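Side-chain contact in enoyl-CoA hydratase subunit II (Geobacillus kaustophilus, PDB 2EJ5), which probably hydrates the double bond of enoyl-CoA thioesters, perhaps in the breakdown of phenylacetic acid: residues Ala176-Pro181 against Lys190-Arg195. Numbering follows the deposited sequence.
Sequences ATKVIP and KQFAER
With CG of Phe192 swung anti to its own backbone N (chi1 -171°), the ring reaches from helix 185-197 to Lys178, whose CG lies flanked by the backbone N and C (chi1 50°) and whose chain then runs extended to the ring. The two belong to a crotonase fold: strand 178-180 is the last strand of the six-stranded sheet within the chain, and the helix that follows it packs back against that sheet. The two side chains run antiparallel alongside one another; Lys178 CE, the methylene bearing the ammonium, comes closest, 3.8 Å from Phe192 CD1. The Thr177 methyl CG2 comes obliquely to the ring's far end, 4.2 Å from Phe192 CZ. Its hydroxyl is engaged with the sheet instead: Thr177 OG1 accepts a hydrogen bond from the backbone N-H of Arg119. Phe192 is buried, joined by Phe118 in an edge-to-face ring pair, by Leu120, and by Leu161 of a second subunit, so the ring sits where sheet, helix and trimer neighbour converge. Lys178 NZ lies 4.0 Å from Phe192 CD1, without a bond across the contact. The like-charged Arg195 NH1 is 6.2 Å from Lys178 NZ.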
ATOM      1  N   ALA A 176     -11.489  -4.777   8.185  1.00 19.21           N
ATOM      2  CA  ALA A 176     -12.187  -4.557   9.463  1.00 19.82           C
ATOM      3  C   ALA A 176     -11.248  -4.125  10.608  1.00 19.82           C
ATOM      4  O   ALA A 176     -10.235  -4.761  10.887  1.00 20.59           O
ATOM      5  CB  ALA A 176     -12.976  -5.834   9.876  1.00 19.94           C
ATOM      6  N   THR A 177     -11.602  -3.038  11.281  1.00 19.96           N
ATOM      7  CA  THR A 177     -10.998  -2.684  12.554  1.00 19.41           C
ATOM      8  C   THR A 177     -11.235  -3.778  13.612  1.00 21.31           C
ATOM      9  O   THR A 177     -10.314  -4.133  14.362  1.00 21.63           O
ATOM     10  CB  THR A 177     -11.567  -1.392  13.069  1.00 18.51           C
ATOM     11  OG1 THR A 177     -11.451  -0.422  12.025  1.00 15.25           O
ATOM     12  CG2 THR A 177     -10.804  -0.945  14.316  1.00 18.13           C
ATOM     13  N   LYS A 178     -12.473  -4.281  13.688  1.00 21.63           N
ATOM     14  CA  LYS A 178     -12.743  -5.497  14.450  1.00 21.40           C
ATOM     15  C   LYS A 178     -14.065  -6.119  14.037  1.00 20.99           C
ATOM     16  O   LYS A 178     -14.873  -5.472  13.379  1.00 19.86           O
ATOM     17  CB  LYS A 178     -12.710  -5.239  15.962  1.00 23.47           C
ATOM     18  CG  LYS A 178     -13.506  -4.084  16.491  1.00 24.06           C
ATOM     19  CD  LYS A 178     -13.170  -3.911  17.982  1.00 30.69           C
ATOM     20  CE  LYS A 178     -13.786  -2.653  18.560  1.00 32.90           C
ATOM     21  NZ  LYS A 178     -13.777  -2.647  20.054  1.00 35.80           N
ATOM     22  N   VAL A 179     -14.250  -7.382  14.416  1.00 19.37           N
ATOM     23  CA  VAL A 179     -15.486  -8.092  14.192  1.00 18.53           C
ATOM     24  C   VAL A 179     -16.121  -8.298  15.566  1.00 20.01           C
ATOM     25  O   VAL A 179     -15.472  -8.809  16.502  1.00 19.34           O
ATOM     26  CB  VAL A 179     -15.233  -9.412  13.489  1.00 16.80           C
ATOM     27  CG1 VAL A 179     -16.537 -10.165  13.235  1.00 17.30           C
ATOM     28  CG2 VAL A 179     -14.506  -9.144  12.149  1.00 16.16           C
ATOM     29  N   ILE A 180     -17.380  -7.889  15.674  1.00 21.56           N
ATOM     30  CA  ILE A 180     -18.085  -7.863  16.952  1.00 22.01           C
ATOM     31  C   ILE A 180     -19.213  -8.899  16.957  1.00 23.52           C
ATOM     32  O   ILE A 180     -19.985  -8.987  15.996  1.00 22.95           O
ATOM     33  CB  ILE A 180     -18.576  -6.426  17.267  1.00 22.86           C
ATOM     34  CG1 ILE A 180     -17.362  -5.444  17.218  1.00 20.73           C
ATOM     35  CG2 ILE A 180     -19.290  -6.401  18.644  1.00 22.78           C
ATOM     36  CD1 ILE A 180     -17.681  -3.969  17.347  1.00 20.63           C
ATOM     37  N   PRO A 181     -19.274  -9.742  18.015  1.00 24.39           N
ATOM     38  CA  PRO A 181     -20.399 -10.670  18.142  1.00 24.67           C
ATOM     39  C   PRO A 181     -21.738  -9.981  18.208  1.00 25.35           C
ATOM     40  O   PRO A 181     -21.852  -8.865  18.731  1.00 25.25           O
ATOM     41  CB  PRO A 181     -20.086 -11.428  19.455  1.00 24.92           C
ATOM     42  CG  PRO A 181     -18.535 -11.395  19.502  1.00 25.45           C
ATOM     43  CD  PRO A 181     -18.287  -9.934  19.094  1.00 23.45           C
ATOM     44  N   LYS A 190     -21.072   1.554  20.776  1.00 19.33           N
ATOM     45  CA  LYS A 190     -21.114   2.763  21.593  1.00 19.65           C
ATOM     46  C   LYS A 190     -19.822   3.016  22.362  1.00 18.30           C
ATOM     47  O   LYS A 190     -19.379   4.138  22.418  1.00 19.01           O
ATOM     48  CB  LYS A 190     -22.391   2.903  22.474  1.00 20.59           C
ATOM     49  CG  LYS A 190     -22.491   2.098  23.715  1.00 24.43           C
ATOM     50  CD  LYS A 190     -23.662   2.603  24.663  1.00 21.09           C
ATOM     51  CE  LYS A 190     -23.249   3.736  25.602  1.00 26.72           C
ATOM     52  NZ  LYS A 190     -24.297   3.962  26.665  1.00 27.02           N
ATOM     53  N   GLN A 191     -19.206   1.991  22.937  1.00 18.13           N
ATOM     54  CA  GLN A 191     -17.985   2.232  23.712  1.00 18.86           C
ATOM     55  C   GLN A 191     -16.815   2.708  22.812  1.00 18.23           C
ATOM     56  O   GLN A 191     -16.012   3.545  23.217  1.00 17.32           O
ATOM     57  CB  GLN A 191     -17.562   0.953  24.463  1.00 19.37           C
ATOM     58  CG  GLN A 191     -18.558   0.488  25.558  1.00 18.52           C
ATOM     59  CD  GLN A 191     -17.935  -0.546  26.492  1.00 21.65           C
ATOM     60  OE1 GLN A 191     -18.625  -1.142  27.341  1.00 24.71           O
ATOM     61  NE2 GLN A 191     -16.628  -0.766  26.344  1.00 21.49           N
ATOM     62  N   PHE A 192     -16.728   2.151  21.598  1.00 18.18           N
ATOM     63  CA  PHE A 192     -15.657   2.539  20.642  1.00 18.38           C
ATOM     64  C   PHE A 192     -15.847   4.002  20.239  1.00 18.13           C
ATOM     65  O   PHE A 192     -14.913   4.792  20.288  1.00 17.12           O
ATOM     66  CB  PHE A 192     -15.675   1.591  19.412  1.00 18.59           C
ATOM     67  CG  PHE A 192     -14.484   1.764  18.484  1.00 20.21           C
ATOM     68  CD1 PHE A 192     -13.285   1.122  18.755  1.00 22.86           C
ATOM     69  CD2 PHE A 192     -14.586   2.550  17.336  1.00 18.34           C
ATOM     70  CE1 PHE A 192     -12.185   1.272  17.902  1.00 26.63           C
ATOM     71  CE2 PHE A 192     -13.488   2.727  16.475  1.00 21.65           C
ATOM     72  CZ  PHE A 192     -12.293   2.086  16.754  1.00 22.77           C
ATOM     73  N   ALA A 193     -17.078   4.370  19.867  1.00 17.85           N
ATOM     74  CA  ALA A 193     -17.390   5.752  19.524  1.00 17.53           C
ATOM     75  C   ALA A 193     -17.183   6.710  20.700  1.00 18.27           C
ATOM     76  O   ALA A 193     -16.597   7.779  20.533  1.00 18.61           O
ATOM     77  CB  ALA A 193     -18.807   5.876  18.954  1.00 16.94           C
ATOM     78  N   GLU A 194     -17.608   6.324  21.903  1.00 18.18           N
ATOM     79  CA  GLU A 194     -17.385   7.208  23.029  1.00 18.36           C
ATOM     80  C   GLU A 194     -15.936   7.306  23.355  1.00 17.53           C
ATOM     81  O   GLU A 194     -15.459   8.376  23.654  1.00 17.53           O
ATOM     82  CB  GLU A 194     -18.241   6.814  24.233  1.00 20.09           C
ATOM     83  CG  GLU A 194     -19.737   6.950  23.844  1.00 23.09           C
ATOM     84  CD  GLU A 194     -20.697   6.722  24.991  1.00 29.68           C
ATOM     85  OE1 GLU A 194     -20.288   6.099  26.013  1.00 28.84           O
ATOM     86  OE2 GLU A 194     -21.869   7.146  24.826  1.00 28.89           O
ATOM     87  N   ARG A 195     -15.206   6.209  23.206  1.00 17.86           N
ATOM     88  CA  ARG A 195     -13.776   6.261  23.434  1.00 18.12           C
ATOM     89  C   ARG A 195     -13.088   7.260  22.488  1.00 17.43           C
ATOM     90  O   ARG A 195     -12.246   8.021  22.925  1.00 16.56           O
ATOM     91  CB  ARG A 195     -13.171   4.869  23.304  1.00 18.62           C
ATOM     92  CG  ARG A 195     -11.717   4.895  23.042  1.00 22.90           C
ATOM     93  CD  ARG A 195     -11.162   3.489  22.845  1.00 29.68           C
ATOM     94  NE  ARG A 195      -9.698   3.530  22.862  1.00 30.18           N
ATOM     95  CZ  ARG A 195      -8.909   2.558  22.405  1.00 33.22           C
ATOM     96  NH1 ARG A 195      -9.435   1.449  21.876  1.00 36.79           N
ATOM     97  NH2 ARG A 195      -7.594   2.698  22.474  1.00 31.98           N
TER